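Local coordinates for bifunctional purine biosynthetic protein ADE5,7 (Cryptococcus neoformans var. grubii serotype A, PDB 7LVO) that catalyses the second and fifth steps of de novo purine biosynthesis, the fragment here being the N-terminal half that joins phosphoribosylamine to glycine at the expense of ATP, at residues D37-L42 and N105-V110; A57-V62 and D353-L358; P131-S136 and L359-R364; L346-Q351 and L371-G376. All blocks are in the same frame, centred on the assembly; numbering follows the deposited sequence.

Interaction 1 of 4, residues D37-L42 and N105-V110; sequences DLSILL and NIDLVV
Ser39 and Asp107 meet through a pair of reciprocal bonds where two parallel strands begin to run together. The amide N of Ser39 gives its hydrogen to Asp107 OD2 at 2.9 Å; the carboxylate is approached on its anti side, 16° out of plane. In return Asp107 N donates to Ser39 O at 2.8 Å, and Leu108 N adds a weak second bond to the same oxygen. The carboxylate thus stands in for a main-chain carbonyl just ahead of the regular pairing, a place that suits a short acid. With CG beside the backbone N (chi1 -58°), it also lies across Leu38 CD2, 3.6 Å from Asp107 OD2.

Regular parallel pairing follows: Leu41 N reaches Leu108 O at 2.8 Å and Val110 N reaches Leu41 O at 2.9 Å. Side chains alternate between faces, and branched aliphatic residues fill both. Ile40, Leu42, Leu108 and Val110 share one, where Leu42 CD2 presses on Val110 CB at 3.5 Å. Leu41 and Val109 lie side by side on the other, with Ile106 CG2 against Leu41 CB.

Strand 38-44 lies between 108-111 and 62-67 in the parallel sheet of the N domain; helix 354-362 packs on the Leu108 face, and helix 95-104 on Leu41 and Ile106.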
loop_
_atom_site.group_PDB
_atom_site.type_symbol
_atom_site.label_atom_id
_atom_site.label_comp_id
_atom_site.label_asym_id
_atom_site.label_seq_id
_atom_site.Cartn_x
_atom_site.Cartn_y
_atom_site.Cartn_z
ATOM N N ASP A 37 9.924 10.878 -23.722
ATOM C CA ASP A 37 9.729 9.522 -24.232
ATOM C C ASP A 37 10.233 8.528 -23.191
ATOM O O ASP A 37 10.991 7.603 -23.482
ATOM C CB ASP A 37 10.430 9.328 -25.578
ATOM C CG ASP A 37 11.912 9.640 -25.514
ATOM O OD1 ASP A 37 12.311 10.476 -24.677
ATOM O OD2 ASP A 37 12.675 9.048 -26.300
ATOM N N LEU A 38 9.788 8.712 -21.952
ATOM C CA LEU A 38 10.328 7.959 -20.835
ATOM C C LEU A 38 9.900 6.495 -20.882
ATOM O O LEU A 38 8.849 6.144 -21.423
ATOM C CB LEU A 38 9.870 8.583 -19.522
ATOM C CG LEU A 38 10.369 10.001 -19.247
ATOM C CD1 LEU A 38 9.609 10.606 -18.078
ATOM C CD2 LEU A 38 11.862 9.995 -18.980
ATOM N N SER A 39 10.739 5.641 -20.302
ATOM C CA SER A 39 10.440 4.233 -20.085
ATOM C C SER A 39 10.414 3.999 -18.582
ATOM O O SER A 39 11.412 4.254 -17.901
ATOM C CB SER A 39 11.484 3.335 -20.753
ATOM O OG SER A 39 11.449 3.488 -22.157
ATOM N N ILE A 40 9.274 3.535 -18.070
ATOM C CA ILE A 40 9.073 3.300 -16.646
ATOM C C ILE A 40 8.851 1.813 -16.418
ATOM O O ILE A 40 8.121 1.159 -17.170
ATOM C CB ILE A 40 7.881 4.116 -16.101
ATOM C CG1 ILE A 40 8.177 5.615 -16.190
ATOM C CG2 ILE A 40 7.576 3.715 -14.664
ATOM C CD1 ILE A 40 6.975 6.497 -15.908
ATOM N N LEU A 41 9.478 1.281 -15.380
ATOM C CA LEU A 41 9.392 -0.131 -15.029
ATOM C C LEU A 41 8.637 -0.266 -13.717
ATOM O O LEU A 41 9.095 0.233 -12.676
ATOM C CB LEU A 41 10.784 -0.745 -14.907
ATOM C CG LEU A 41 10.867 -2.178 -14.396
ATOM C CD1 LEU A 41 10.202 -3.148 -15.364
ATOM C CD2 LEU A 41 12.321 -2.561 -14.161
ATOM N N LEU A 42 7.481 -0.931 -13.771
ATOM C CA LEU A 42 6.681 -1.211 -12.586
ATOM C C LEU A 42 6.964 -2.631 -12.120
ATOM O O LEU A 42 6.820 -3.580 -12.901
ATOM C CB LEU A 42 5.190 -1.040 -12.880
ATOM C CG LEU A 42 4.736 0.319 -13.385
ATOM C CD1 LEU A 42 3.216 0.364 -13.480
ATOM C CD2 LEU A 42 5.237 1.442 -12.488
ATOM N N ASN A 105 17.441 0.751 -21.031
ATOM C CA ASN A 105 17.468 2.194 -20.790
ATOM C C ASN A 105 16.202 2.657 -20.070
ATOM O O ASN A 105 15.533 3.609 -20.480
ATOM C CB ASN A 105 17.662 2.961 -22.101
ATOM C CG ASN A 105 19.061 2.805 -22.660
ATOM O OD1 ASN A 105 19.249 2.281 -23.757
ATOM N ND2 ASN A 105 20.051 3.259 -21.900
ATOM N N ILE A 106 15.879 1.968 -18.979
ATOM C CA ILE A 106 14.744 2.361 -18.155
ATOM C C ILE A 106 15.087 3.652 -17.426
ATOM O O ILE A 106 16.170 3.784 -16.843
ATOM C CB ILE A 106 14.381 1.244 -17.166
ATOM C CG1 ILE A 106 13.895 0.006 -17.920
ATOM C CG2 ILE A 106 13.324 1.732 -16.173
ATOM C CD1 ILE A 106 12.640 0.220 -18.743
ATOM N N ASP A 107 14.163 4.613 -17.456
ATOM C CA ASP A 107 14.380 5.909 -16.841
ATOM C C ASP A 107 13.874 5.988 -15.415
ATOM O O ASP A 107 14.257 6.915 -14.691
ATOM C CB ASP A 107 13.693 6.999 -17.670
ATOM C CG ASP A 107 14.188 7.039 -19.104
ATOM O OD1 ASP A 107 15.409 7.231 -19.307
ATOM O OD2 ASP A 107 13.353 6.869 -20.021
ATOM N N LEU A 108 13.033 5.048 -14.990
ATOM C CA LEU A 108 12.459 5.101 -13.651
ATOM C C LEU A 108 11.878 3.739 -13.297
ATOM O O LEU A 108 11.265 3.087 -14.140
ATOM C CB LEU A 108 11.368 6.176 -13.558
ATOM C CG LEU A 108 10.643 6.295 -12.217
ATOM C CD1 LEU A 108 11.580 6.808 -11.140
ATOM C CD2 LEU A 108 9.415 7.187 -12.350
ATOM N N VAL A 109 12.073 3.330 -12.048
ATOM C CA VAL A 109 11.543 2.082 -11.514
ATOM C C VAL A 109 10.636 2.421 -10.340
ATOM O O VAL A 109 11.030 3.181 -9.443
ATOM C CB VAL A 109 12.665 1.124 -11.074
ATOM C CG1 VAL A 109 12.080 -0.149 -10.482
ATOM C CG2 VAL A 109 13.576 0.803 -12.240
ATOM N N VAL A 110 9.420 1.878 -10.359
ATOM C CA VAL A 110 8.443 2.098 -9.300
ATOM C C VAL A 110 8.112 0.758 -8.650
ATOM O O VAL A 110 7.225 0.039 -9.138
ATOM C CB VAL A 110 7.176 2.777 -9.842
ATOM C CG1 VAL A 110 6.198 3.078 -8.710
ATOM C CG2 VAL A 110 7.531 4.038 -10.610
#

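Interaction 2 of 4, residues A57-V62 and D353-L358; sequences AQSSRV and DLAEVL
The chain at Ser59-Val62 folds into a type I turn, closed by Val62 N on Ser59 O, and sets Ser59 CA 5.8 Å from the CA of Asp353, the N-cap of helix 354-362. Ser59 OG lies anti to its own nitrogen (chi1 161°), which carries the hydroxyl across to the acid. It donates to Asp353 OD2 at 2.7 Å, on the syn side and close to the carboxylate plane, while accepting from Arg61 N at 2.9 Å in an ST turn. A small hydroxyl residue suits this place because one atom serves both the turn and the neighbouring helix. The other carboxylate oxygen, Asp353 OD1, caps the helix by accepting from Glu356 N at 2.9 Å, the donor standing above the carboxylate plane. A water donates to Asp353 OD2 and accepts weakly from Ser60 N, making a second, looser link.

Beside this polar centre, Val62 CG2 and Ala355 CB pack tightly at 3.5 Å; the small alanine lets the helix come close to the turn. Farther along, Glu356 OE1 lies 3.3 Å from Arg61 NE but well out of the guanidinium plane, so the salt bridge works by charge without a directed N-H. The other oxygen, Glu356 OE2, forms a salt bridge with Arg365, the stronger partner of this carboxylate.

Asp353 therefore divides its labour: one oxygen holds the helix start, the other takes the serine and the water. Together with the helix amides, these donors would be expected to stabilise its negative charge, while the serine and the water link the acid to the turn before strand 62-67.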
loop_
_atom_site.group_PDB
_atom_site.type_symbol
_atom_site.label_atom_id
_atom_site.label_comp_id
_atom_site.label_asym_id
_atom_site.label_seq_id
_atom_site.Cartn_x
_atom_site.Cartn_y
_atom_site.Cartn_z
ATOM N N ALA A 57 0.262 5.885 -18.151
ATOM C CA ALA A 57 0.096 5.757 -19.595
ATOM C C ALA A 57 -0.584 6.973 -20.217
ATOM O O ALA A 57 -0.518 7.148 -21.439
ATOM C CB ALA A 57 -0.707 4.497 -19.919
ATOM N N GLN A 58 -1.225 7.814 -19.414
ATOM C CA GLN A 58 -1.846 9.030 -19.916
ATOM C C GLN A 58 -0.874 10.200 -20.013
ATOM O O GLN A 58 -1.226 11.228 -20.606
ATOM C CB GLN A 58 -3.018 9.430 -19.018
ATOM C CG GLN A 58 -4.166 8.433 -19.017
ATOM C CD GLN A 58 -5.272 8.829 -18.063
ATOM O OE1 GLN A 58 -5.010 9.266 -16.939
ATOM N NE2 GLN A 58 -6.509 8.698 -18.507
ATOM N N SER A 59 0.325 10.072 -19.449
ATOM C CA SER A 59 1.306 11.150 -19.514
ATOM C C SER A 59 1.874 11.261 -20.923
ATOM O O SER A 59 2.321 10.272 -21.504
ATOM C CB SER A 59 2.434 10.900 -18.520
ATOM O OG SER A 59 3.600 11.656 -18.850
ATOM N N SER A 60 1.876 12.479 -21.465
ATOM C CA SER A 60 2.521 12.723 -22.751
ATOM C C SER A 60 4.037 12.645 -22.665
ATOM O O SER A 60 4.703 12.679 -23.704
ATOM C CB SER A 60 2.099 14.090 -23.305
ATOM O OG SER A 60 2.506 15.135 -22.447
ATOM N N ARG A 61 4.598 12.558 -21.462
ATOM C CA ARG A 61 6.036 12.409 -21.277
ATOM C C ARG A 61 6.464 10.954 -21.141
ATOM O O ARG A 61 7.647 10.687 -20.914
ATOM C CB ARG A 61 6.490 13.194 -20.044
ATOM C CG ARG A 61 6.416 14.709 -20.210
ATOM C CD ARG A 61 6.846 15.428 -18.943
ATOM N NE ARG A 61 8.051 14.847 -18.364
ATOM C CZ ARG A 61 9.267 14.983 -18.872
ATOM N NH1 ARG A 61 9.478 15.660 -19.989
ATOM N NH2 ARG A 61 10.299 14.420 -18.249
ATOM N N VAL A 62 5.533 10.011 -21.269
ATOM C CA VAL A 62 5.812 8.591 -21.112
ATOM C C VAL A 62 5.537 7.897 -22.438
ATOM O O VAL A 62 4.453 8.052 -23.012
ATOM C CB VAL A 62 4.967 7.974 -19.982
ATOM C CG1 VAL A 62 5.133 6.459 -19.956
ATOM C CG2 VAL A 62 5.351 8.587 -18.647
ATOM N N ASP A 353 -0.037 15.244 -13.970
ATOM C CA ASP A 353 0.707 14.180 -14.635
ATOM C C ASP A 353 1.377 13.345 -13.553
ATOM O O ASP A 353 2.298 13.818 -12.880
ATOM C CB ASP A 353 1.737 14.757 -15.607
ATOM C CG ASP A 353 2.531 13.677 -16.333
ATOM O OD1 ASP A 353 2.813 12.628 -15.729
ATOM O OD2 ASP A 353 2.879 13.882 -17.511
ATOM N N LEU A 354 0.918 12.101 -13.385
ATOM C CA LEU A 354 1.482 11.256 -12.337
ATOM C C LEU A 354 2.960 10.988 -12.590
ATOM O O LEU A 354 3.752 10.919 -11.645
ATOM C CB LEU A 354 0.716 9.945 -12.236
ATOM C CG LEU A 354 1.194 9.001 -11.137
ATOM C CD1 LEU A 354 1.249 9.691 -9.782
ATOM C CD2 LEU A 354 0.289 7.760 -11.070
ATOM N N ALA A 355 3.347 10.822 -13.858
ATOM C CA ALA A 355 4.757 10.604 -14.172
ATOM C C ALA A 355 5.606 11.783 -13.697
ATOM O O ALA A 355 6.659 11.603 -13.073
ATOM C CB ALA A 355 4.926 10.379 -15.674
ATOM N N GLU A 356 5.149 13.003 -13.973
ATOM C CA GLU A 356 5.881 14.181 -13.530
ATOM C C GLU A 356 5.981 14.218 -12.012
ATOM O O GLU A 356 7.013 14.614 -11.458
ATOM C CB GLU A 356 5.201 15.448 -14.056
ATOM C CG GLU A 356 5.976 16.723 -13.771
ATOM C CD GLU A 356 7.331 16.733 -14.444
ATOM O OE1 GLU A 356 7.383 16.591 -15.686
ATOM O OE2 GLU A 356 8.344 16.860 -13.726
ATOM N N VAL A 357 4.918 13.796 -11.320
ATOM C CA VAL A 357 4.935 13.786 -9.862
ATOM C C VAL A 357 5.992 12.810 -9.349
ATOM O O VAL A 357 6.764 13.124 -8.439
ATOM C CB VAL A 357 3.537 13.442 -9.318
ATOM C CG1 VAL A 357 3.590 13.224 -7.810
ATOM C CG2 VAL A 357 2.547 14.536 -9.681
ATOM N N LEU A 358 6.049 11.614 -9.936
ATOM C CA LEU A 358 6.990 10.608 -9.455
ATOM C C LEU A 358 8.433 11.035 -9.701
ATOM O O LEU A 358 9.306 10.792 -8.867
ATOM C CB LEU A 358 6.700 9.264 -10.125
ATOM C CG LEU A 358 5.308 8.672 -9.902
ATOM C CD1 LEU A 358 5.178 7.366 -10.684
ATOM C CD2 LEU A 358 5.057 8.425 -8.417
HETATM O O HOH W 1 1.040 14.834 -19.225
#

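Interaction 3 of 4, residues P131-S136 and L359-R364; sequences PVFGPS and LACVER
This is an apolar helix-against-loop contact: the last turn of helix 354-362, ending in a Schellman motif at Arg364, lies on the extended segment that runs beside the parallel sheet of the N domain. Backbone bonds that Val109 shares with Pro131 and Phe133 hold that segment alongside strand 108-111, and the helix comes from the ATP-grasp part of the chain.

Val362 is the main helix residue. Its CG1 rests on the backbone, 3.6 Å from Phe133 CA, and its CG2 touches Pro131 CB at 4.2 Å. A beta-branched residue suits the place because its two methyls spread over neighbouring residues of the loop. Cys361, one position earlier, turns to the Phe133 ring; its CB approaches CE1 at 3.8 Å, in the ring plane and at the edge. The sulfur is likewise at the edge, 90° off the ring normal, a Cys sulfur-aromatic contact. In Phe133, CG is anti to the backbone nitrogen (chi1 178°), which brings the ring edge to Cys361; Phe246 touches both side chains.

The closest approach of the two segments is made by a methyl group and a carbonyl oxygen, Val362 CG1 sitting just 3.2 Å from Val132 O.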
loop_
_atom_site.group_PDB
_atom_site.type_symbol
_atom_site.label_atom_id
_atom_site.label_comp_id
_atom_site.label_asym_id
_atom_site.label_seq_id
_atom_site.Cartn_x
_atom_site.Cartn_y
_atom_site.Cartn_z
ATOM N N PRO A 131 17.092 5.725 -11.480
ATOM C CA PRO A 131 16.412 6.223 -10.281
ATOM C C PRO A 131 15.200 5.378 -9.919
ATOM O O PRO A 131 14.571 4.746 -10.772
ATOM C CB PRO A 131 15.998 7.651 -10.666
ATOM C CG PRO A 131 15.884 7.617 -12.156
ATOM C CD PRO A 131 16.941 6.647 -12.633
ATOM N N VAL A 132 14.864 5.398 -8.630
ATOM C CA VAL A 132 13.783 4.594 -8.080
ATOM C C VAL A 132 12.840 5.496 -7.292
ATOM O O VAL A 132 13.280 6.252 -6.413
ATOM C CB VAL A 132 14.320 3.471 -7.175
ATOM C CG1 VAL A 132 13.164 2.811 -6.416
ATOM C CG2 VAL A 132 15.098 2.449 -7.994
ATOM N N PHE A 133 11.553 5.423 -7.607
ATOM C CA PHE A 133 10.523 6.048 -6.780
ATOM C C PHE A 133 10.254 5.105 -5.614
ATOM O O PHE A 133 9.438 4.183 -5.703
ATOM C CB PHE A 133 9.257 6.324 -7.566
ATOM C CG PHE A 133 8.148 6.916 -6.728
ATOM C CD1 PHE A 133 8.135 8.271 -6.424
ATOM C CD2 PHE A 133 7.145 6.116 -6.227
ATOM C CE1 PHE A 133 7.122 8.808 -5.657
ATOM C CE2 PHE A 133 6.130 6.642 -5.455
ATOM C CZ PHE A 133 6.114 7.990 -5.168
ATOM N N GLY A 134 10.957 5.336 -4.512
ATOM C CA GLY A 134 10.851 4.503 -3.340
ATOM C C GLY A 134 11.997 4.755 -2.386
ATOM O O GLY A 134 12.987 5.402 -2.728
ATOM N N PRO A 135 11.885 4.239 -1.169
ATOM C CA PRO A 135 12.891 4.531 -0.150
ATOM C C PRO A 135 14.165 3.728 -0.350
ATOM O O PRO A 135 14.172 2.640 -0.930
ATOM C CB PRO A 135 12.189 4.131 1.159
ATOM C CG PRO A 135 11.262 3.038 0.743
ATOM C CD PRO A 135 10.762 3.446 -0.628
ATOM N N SER A 136 15.254 4.300 0.138
ATOM C CA SER A 136 16.511 3.569 0.212
ATOM C C SER A 136 16.337 2.337 1.095
ATOM O O SER A 136 15.399 2.261 1.894
ATOM C CB SER A 136 17.612 4.461 0.771
ATOM O OG SER A 136 17.350 4.782 2.120
ATOM N N LEU A 359 8.703 11.665 -10.844
ATOM C CA LEU A 359 10.060 12.104 -11.140
ATOM C C LEU A 359 10.443 13.297 -10.279
ATOM O O LEU A 359 11.588 13.398 -9.826
ATOM C CB LEU A 359 10.202 12.450 -12.617
ATOM C CG LEU A 359 10.320 11.272 -13.581
ATOM C CD1 LEU A 359 10.288 11.774 -15.023
ATOM C CD2 LEU A 359 11.582 10.468 -13.326
ATOM N N ALA A 360 9.497 14.206 -10.036
ATOM C CA ALA A 360 9.775 15.323 -9.139
ATOM C C ALA A 360 10.195 14.832 -7.759
ATOM O O ALA A 360 10.951 15.515 -7.059
ATOM C CB ALA A 360 8.548 16.231 -9.034
ATOM N N CYS A 361 9.706 13.660 -7.346
ATOM C CA CYS A 361 10.098 13.113 -6.052
ATOM C C CYS A 361 11.543 12.623 -6.078
ATOM O O CYS A 361 12.339 12.949 -5.189
ATOM C CB CYS A 361 9.146 11.982 -5.659
ATOM S SG CYS A 361 7.511 12.550 -5.151
ATOM N N VAL A 362 11.903 11.823 -7.086
ATOM C CA VAL A 362 13.260 11.303 -7.132
ATOM C C VAL A 362 14.265 12.392 -7.503
ATOM O O VAL A 362 15.456 12.250 -7.211
ATOM C CB VAL A 362 13.376 10.120 -8.105
ATOM C CG1 VAL A 362 12.374 9.042 -7.730
ATOM C CG2 VAL A 362 13.182 10.575 -9.550
ATOM N N GLU A 363 13.814 13.471 -8.141
ATOM C CA GLU A 363 14.678 14.579 -8.536
ATOM C C GLU A 363 14.684 15.713 -7.518
ATOM O O GLU A 363 15.403 16.696 -7.706
ATOM C CB GLU A 363 14.256 15.102 -9.910
ATOM C CG GLU A 363 14.451 14.080 -11.023
ATOM C CD GLU A 363 13.976 14.567 -12.370
ATOM O OE1 GLU A 363 13.520 15.722 -12.466
ATOM O OE2 GLU A 363 14.066 13.788 -13.346
ATOM N N ARG A 364 13.904 15.596 -6.446
ATOM C CA ARG A 364 13.955 16.525 -5.319
ATOM C C ARG A 364 13.445 17.909 -5.723
ATOM O O ARG A 364 14.081 18.929 -5.457
ATOM C CB ARG A 364 15.374 16.608 -4.743
ATOM C CG ARG A 364 16.109 15.260 -4.677
ATOM C CD ARG A 364 15.236 14.133 -4.098
ATOM N NE ARG A 364 15.880 12.832 -4.260
ATOM C CZ ARG A 364 16.660 12.254 -3.359
ATOM N NH1 ARG A 364 16.885 12.812 -2.184
ATOM N NH2 ARG A 364 17.212 11.076 -3.640
#

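Interaction 4 of 4, residues L346-Q351 and L371-G376; sequences LLLDEQ and LGYKQG
A single beta bridge joins the loops before and after helix 354-362, pairing Leu348 with Tyr373 at a CA-CA distance of 4.7 Å. Its firm bond runs from Lys374 N to Leu347 O at 2.8 Å. Tyr373 CA makes a CA-H...O contact with the same oxygen. On the other side of the bridge, Asp349 N bonds only weakly to Gly372 O.

Leu348 and Tyr373 point the same way and lie side by side, with Leu348 CD2 3.7 Å from Tyr373 CE1, so that the leucine branch runs alongside the tyrosine ring, meeting it obliquely. Lys374 does its work with its methylenes: CG lies 3.3 Å from Leu347 O, and CD is equally near Leu346 O. Beyond CD the chain bends (chi3 -86°), and NZ ends at Ser434 OG; a long, flexible side chain suits such a path. Thr352 OG1 bonds to both Asp349 OD1 and Gly372 N, bridging the two loops a second time. Gly376 adopts a positive phi with an extended psi, angles that only glycine takes readily.

The two loops flanking helix 354-362 are thus joined to each other by an isolated beta bridge, a single pairing that does not extend into a sheet, here closing the helix-containing connection that leads into strand 377-384.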
loop_
_atom_site.group_PDB
_atom_site.type_symbol
_atom_site.label_atom_id
_atom_site.label_comp_id
_atom_site.label_asym_id
_atom_site.label_seq_id
_atom_site.Cartn_x
_atom_site.Cartn_y
_atom_site.Cartn_z
ATOM N N LEU A 346 -8.199 7.766 -9.233
ATOM C CA LEU A 346 -9.360 8.361 -9.884
ATOM C C LEU A 346 -9.677 9.762 -9.379
ATOM O O LEU A 346 -10.580 10.402 -9.924
ATOM C CB LEU A 346 -10.578 7.461 -9.699
ATOM C CG LEU A 346 -10.706 6.296 -10.669
ATOM C CD1 LEU A 346 -9.400 5.540 -10.813
ATOM C CD2 LEU A 346 -11.822 5.362 -10.228
ATOM N N LEU A 347 -8.968 10.251 -8.364
ATOM C CA LEU A 347 -9.170 11.602 -7.854
ATOM C C LEU A 347 -8.100 12.578 -8.324
ATOM O O LEU A 347 -8.198 13.773 -8.027
ATOM C CB LEU A 347 -9.219 11.595 -6.323
ATOM C CG LEU A 347 -10.427 10.910 -5.686
ATOM C CD1 LEU A 347 -10.345 11.000 -4.164
ATOM C CD2 LEU A 347 -11.731 11.506 -6.178
ATOM N N LEU A 348 -7.082 12.108 -9.041
ATOM C CA LEU A 348 -6.107 13.013 -9.636
ATOM C C LEU A 348 -6.768 13.797 -10.763
ATOM O O LEU A 348 -7.322 13.205 -11.689
ATOM C CB LEU A 348 -4.909 12.231 -10.154
ATOM C CG LEU A 348 -3.964 11.639 -9.106
ATOM C CD1 LEU A 348 -2.955 10.698 -9.764
ATOM C CD2 LEU A 348 -3.246 12.738 -8.353
ATOM N N ASP A 349 -6.716 15.126 -10.691
ATOM C CA ASP A 349 -7.311 15.934 -11.744
ATOM C C ASP A 349 -6.598 15.680 -13.073
ATOM O O ASP A 349 -5.436 15.260 -13.124
ATOM C CB ASP A 349 -7.262 17.423 -11.390
ATOM C CG ASP A 349 -5.842 17.952 -11.236
ATOM O OD1 ASP A 349 -5.029 17.796 -12.168
ATOM O OD2 ASP A 349 -5.544 18.546 -10.184
ATOM N N GLU A 350 -7.318 15.939 -14.164
ATOM C CA GLU A 350 -6.760 15.699 -15.492
ATOM C C GLU A 350 -5.620 16.646 -15.835
ATOM O O GLU A 350 -5.008 16.491 -16.894
ATOM C CB GLU A 350 -7.865 15.796 -16.547
ATOM C CG GLU A 350 -8.987 14.788 -16.350
ATOM C CD GLU A 350 -8.488 13.354 -16.298
ATOM O OE1 GLU A 350 -7.316 13.110 -16.655
ATOM O OE2 GLU A 350 -9.269 12.467 -15.897
ATOM N N GLN A 351 -5.323 17.621 -14.975
ATOM C CA GLN A 351 -4.146 18.459 -15.146
ATOM C C GLN A 351 -2.896 17.840 -14.533
ATOM O O GLN A 351 -1.783 18.207 -14.924
ATOM C CB GLN A 351 -4.384 19.838 -14.525
ATOM C CG GLN A 351 -3.596 20.961 -15.175
ATOM C CD GLN A 351 -4.156 21.348 -16.531
ATOM O OE1 GLN A 351 -5.160 20.795 -16.978
ATOM N NE2 GLN A 351 -3.505 22.300 -17.196
ATOM N N LEU A 371 0.075 19.537 -8.889
ATOM C CA LEU A 371 -0.460 18.314 -8.293
ATOM C C LEU A 371 -1.744 18.699 -7.559
ATOM O O LEU A 371 -1.685 19.282 -6.471
ATOM C CB LEU A 371 0.550 17.671 -7.358
ATOM C CG LEU A 371 0.305 16.219 -6.952
ATOM C CD1 LEU A 371 1.512 15.683 -6.170
ATOM C CD2 LEU A 371 -0.961 16.067 -6.136
ATOM N N GLY A 372 -2.890 18.378 -8.167
ATOM C CA GLY A 372 -4.174 18.684 -7.579
ATOM C C GLY A 372 -5.088 17.471 -7.601
ATOM O O GLY A 372 -4.778 16.439 -8.205
ATOM N N TYR A 373 -6.230 17.618 -6.931
ATOM C CA TYR A 373 -7.222 16.555 -6.828
ATOM C C TYR A 373 -8.597 17.098 -7.184
ATOM O O TYR A 373 -8.976 18.191 -6.747
ATOM C CB TYR A 373 -7.236 15.954 -5.418
ATOM C CG TYR A 373 -5.864 15.559 -4.920
ATOM C CD1 TYR A 373 -5.223 14.426 -5.409
ATOM C CD2 TYR A 373 -5.210 16.315 -3.960
ATOM C CE1 TYR A 373 -3.968 14.067 -4.959
ATOM C CE2 TYR A 373 -3.958 15.964 -3.506
ATOM C CZ TYR A 373 -3.340 14.843 -4.010
ATOM O OH TYR A 373 -2.095 14.492 -3.548
ATOM N N LYS A 374 -9.339 16.327 -7.974
ATOM C CA LYS A 374 -10.665 16.741 -8.405
ATOM C C LYS A 374 -11.648 16.715 -7.237
ATOM O O LYS A 374 -11.371 16.183 -6.159
ATOM C CB LYS A 374 -11.169 15.841 -9.530
ATOM C CG LYS A 374 -11.224 14.371 -9.170
ATOM C CD LYS A 374 -11.577 13.498 -10.378
ATOM C CE LYS A 374 -13.087 13.386 -10.572
ATOM N NZ LYS A 374 -13.431 12.452 -11.680
ATOM N N GLN A 375 -12.815 17.309 -7.463
ATOM C CA GLN A 375 -13.871 17.306 -6.461
ATOM C C GLN A 375 -14.666 16.005 -6.538
ATOM O O GLN A 375 -14.714 15.334 -7.574
ATOM C CB GLN A 375 -14.796 18.503 -6.652
ATOM C CG GLN A 375 -14.076 19.846 -6.646
ATOM C CD GLN A 375 -15.026 21.021 -6.768
ATOM O OE1 GLN A 375 -16.098 21.036 -6.159
ATOM N NE2 GLN A 375 -14.640 22.014 -7.562
ATOM N N GLY A 376 -15.286 15.652 -5.422
ATOM C CA GLY A 376 -16.039 14.425 -5.320
ATOM C C GLY A 376 -15.300 13.340 -4.561
ATOM O O GLY A 376 -14.346 13.585 -3.821
#

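In the fold
Helix 354-362 relates all four contacts. Interaction 1 builds part of the parallel sheet on which it rests, interactions 2 and 3 use its first and last turns, and interaction 4 joins the loops flanking it. Interactions 1 and 3 are buried: the first combines regular backbone bonds with aliphatic packing, the other relies on apolar packing of helix side chains against the loop, backbone included. Interactions 2 and 4 are only partly buried, one held through a cap, water and charges, the other chiefly through backbone bonds. Interaction 1 touches both 2 and 3, through Leu38 with Arg61 and through Val109 with Phe133, whereas interaction 4 meets interaction 2 at Val357 and Leu371.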